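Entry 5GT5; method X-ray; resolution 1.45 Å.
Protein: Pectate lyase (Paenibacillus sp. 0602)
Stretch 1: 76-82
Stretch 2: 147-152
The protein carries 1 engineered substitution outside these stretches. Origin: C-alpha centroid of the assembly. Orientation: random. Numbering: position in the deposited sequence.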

# COMPACT_ATOMS: atom_id res chain seq x y z
N LYS A 76 -12.67 -1.03 26.93
CA LYS A 76 -12.03 -0.46 28.12
C LYS A 76 -10.51 -0.63 27.99
O LYS A 76 -10.02 -1.72 27.67
N HIS A 77 -9.77 0.46 28.22
CA HIS A 77 -8.31 0.38 28.25
C HIS A 77 -7.82 -0.05 29.64
O HIS A 77 -8.64 -0.25 30.55
N ASN A 78 -6.51 -0.20 29.81
CA ASN A 78 -6.00 -0.43 31.13
C ASN A 78 -6.41 0.71 32.06
O ASN A 78 -6.43 1.89 31.67
N ASP A 79 -6.73 0.34 33.29
CA ASP A 79 -7.32 1.25 34.26
C ASP A 79 -6.43 2.43 34.60
O ASP A 79 -5.21 2.28 34.71
N ALA A 80 -7.05 3.58 34.80
CA ALA A 80 -6.37 4.70 35.42
C ALA A 80 -6.15 4.33 36.88
O ALA A 80 -7.08 3.90 37.58
N LEU A 81 -4.91 4.48 37.33
CA LEU A 81 -4.52 4.16 38.71
C LEU A 81 -4.27 5.37 39.58
O LEU A 81 -4.26 5.24 40.81
N THR A 82 -4.03 6.54 38.98
CA THR A 82 -3.55 7.70 39.76
C THR A 82 -4.18 9.06 39.46
O THR A 82 -4.32 9.87 40.36
N ASP A 147 5.48 1.75 32.17
CA ASP A 147 5.42 0.47 31.46
C ASP A 147 4.13 -0.30 31.65
O ASP A 147 3.97 -1.36 31.05
N LYS A 148 3.19 0.23 32.43
CA LYS A 148 1.97 -0.50 32.73
C LYS A 148 0.78 -0.13 31.84
O LYS A 148 0.22 -0.99 31.15
N ASN A 149 0.40 1.14 31.83
CA ASN A 149 -0.89 1.50 31.23
C ASN A 149 -0.96 1.32 29.72
O ASN A 149 -2.03 1.00 29.17
N ASP A 150 0.16 1.55 29.05
CA ASP A 150 0.26 1.39 27.59
C ASP A 150 -0.73 2.28 26.86
O ASP A 150 -1.30 1.89 25.85
N TRP A 151 -0.98 3.49 27.39
CA TRP A 151 -1.84 4.44 26.70
C TRP A 151 -1.06 5.31 25.72
O TRP A 151 -0.12 6.01 26.14
N ASP A 152 -1.41 5.26 24.44
CA ASP A 152 -0.77 6.05 23.39
C ASP A 152 -1.87 6.77 22.64
O ASP A 152 -2.96 6.22 22.50

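The two stretches form no regular ladder; side chains and two waters satisfy several of the polar groups between them. Two hydrogen bonds centre on N78, whose CA-to-CB bond points toward the other loop. With chi1 in the m well, its amide supplies an N-H for a carbonyl across the gap: N78 ND2 donates to N149 O at 2.8 Å, almost linearly (174°). In return, the backbone carbonyl N78 O accepts from W151 NE1 at 2.9 Å. Tryptophan suits this place because it joins one polar N-H to a broad apolar surface: its chi1 is m, and its far edge meets A80, with A80 CB 3.7 Å from W151 CH2.

H77 also points toward the other loop, with chi1 between wells at -145°. Histidine offers a ring face to the edge of W151, centroids 4.4 Å apart, and two nitrogens for polar partners: H77 ND1 accepts from N78 N at 2.8 Å, while H77 NE2 lies 2.8 Å from water 1. That water accepts from D152 N (3.0 Å) and can donate to D150 O (2.9 Å), though it has more acceptors in reach than protons.

Water 2 donates to D79 O at 2.8 Å and, weakly, to N149 OD1 at 2.8 Å; the N149 carboxamide suits both roles, its ND2 being satisfied elsewhere in the structure. Nearby, L81 (m, t) lays CD1 3.7 Å from CD of K148, whose extended aliphatic chain offers an apolar surface.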

# COMPACT_ATOMS: atom_id res chain seq x y z
CB LYS A 76 -12.52 -1.17 29.39
CG LYS A 76 -12.05 -0.47 30.66
CD LYS A 76 -12.44 -1.25 31.92
CE LYS A 76 -11.57 -2.50 32.08
NZ LYS A 76 -10.10 -2.25 32.32
CB HIS A 77 -7.73 1.76 27.90
CG HIS A 77 -6.45 1.70 27.12
ND1 HIS A 77 -5.45 0.77 27.36
CD2 HIS A 77 -6.01 2.45 26.08
CE1 HIS A 77 -4.46 0.97 26.51
NE2 HIS A 77 -4.78 1.98 25.72
CB ASN A 78 -4.48 -0.55 31.08
CG ASN A 78 -4.04 -1.76 30.29
OD1 ASN A 78 -4.55 -2.87 30.51
ND2 ASN A 78 -3.08 -1.58 29.38
CB ASP A 79 -7.60 0.50 35.56
CG ASP A 79 -8.80 -0.42 35.47
OD1 ASP A 79 -9.57 -0.32 34.49
OD2 ASP A 79 -8.96 -1.24 36.39
CB ALA A 80 -7.20 5.97 35.27
CB LEU A 81 -3.23 3.33 38.70
CG LEU A 81 -3.27 2.11 37.77
CD1 LEU A 81 -1.93 1.37 37.67
CD2 LEU A 81 -4.39 1.18 38.24
CB THR A 82 -2.02 7.89 39.62
OG1 THR A 82 -1.72 7.99 38.21
CG2 THR A 82 -1.23 6.73 40.27
CB ASP A 147 6.64 -0.41 31.85
CG ASP A 147 7.93 -0.03 31.08
OD1 ASP A 147 7.84 0.54 29.96
OD2 ASP A 147 9.03 -0.32 31.61
CB LYS A 148 1.56 -0.36 34.19
CG LYS A 148 0.41 -1.30 34.56
CD LYS A 148 0.09 -1.25 36.02
CE LYS A 148 -0.93 -2.33 36.37
NZ LYS A 148 -0.34 -3.68 36.16
CB ASN A 149 -1.25 2.95 31.55
CG ASN A 149 -1.51 3.18 33.03
OD1 ASN A 149 -1.08 2.38 33.88
ND2 ASN A 149 -2.23 4.26 33.34
CB ASP A 150 0.07 -0.08 27.17
CG ASP A 150 1.13 -1.01 27.74
OD1 ASP A 150 2.26 -0.57 28.04
OD2 ASP A 150 0.82 -2.21 27.88
CB TRP A 151 -2.49 5.40 27.70
CG TRP A 151 -3.36 4.83 28.80
CD1 TRP A 151 -3.98 3.60 28.85
CD2 TRP A 151 -3.70 5.51 30.01
NE1 TRP A 151 -4.71 3.49 30.03
CE2 TRP A 151 -4.53 4.64 30.75
CE3 TRP A 151 -3.37 6.77 30.54
CZ2 TRP A 151 -5.07 5.02 31.99
CZ3 TRP A 151 -3.89 7.13 31.77
CH2 TRP A 151 -4.71 6.24 32.49
CB ASP A 152 -0.04 5.12 22.40
CG ASP A 152 0.72 4.02 23.11
OD1 ASP A 152 1.84 4.28 23.54
OD2 ASP A 152 0.20 2.89 23.22
O HOH W 1 -2.98 2.81 23.70
O HOH W 2 -3.16 0.48 34.19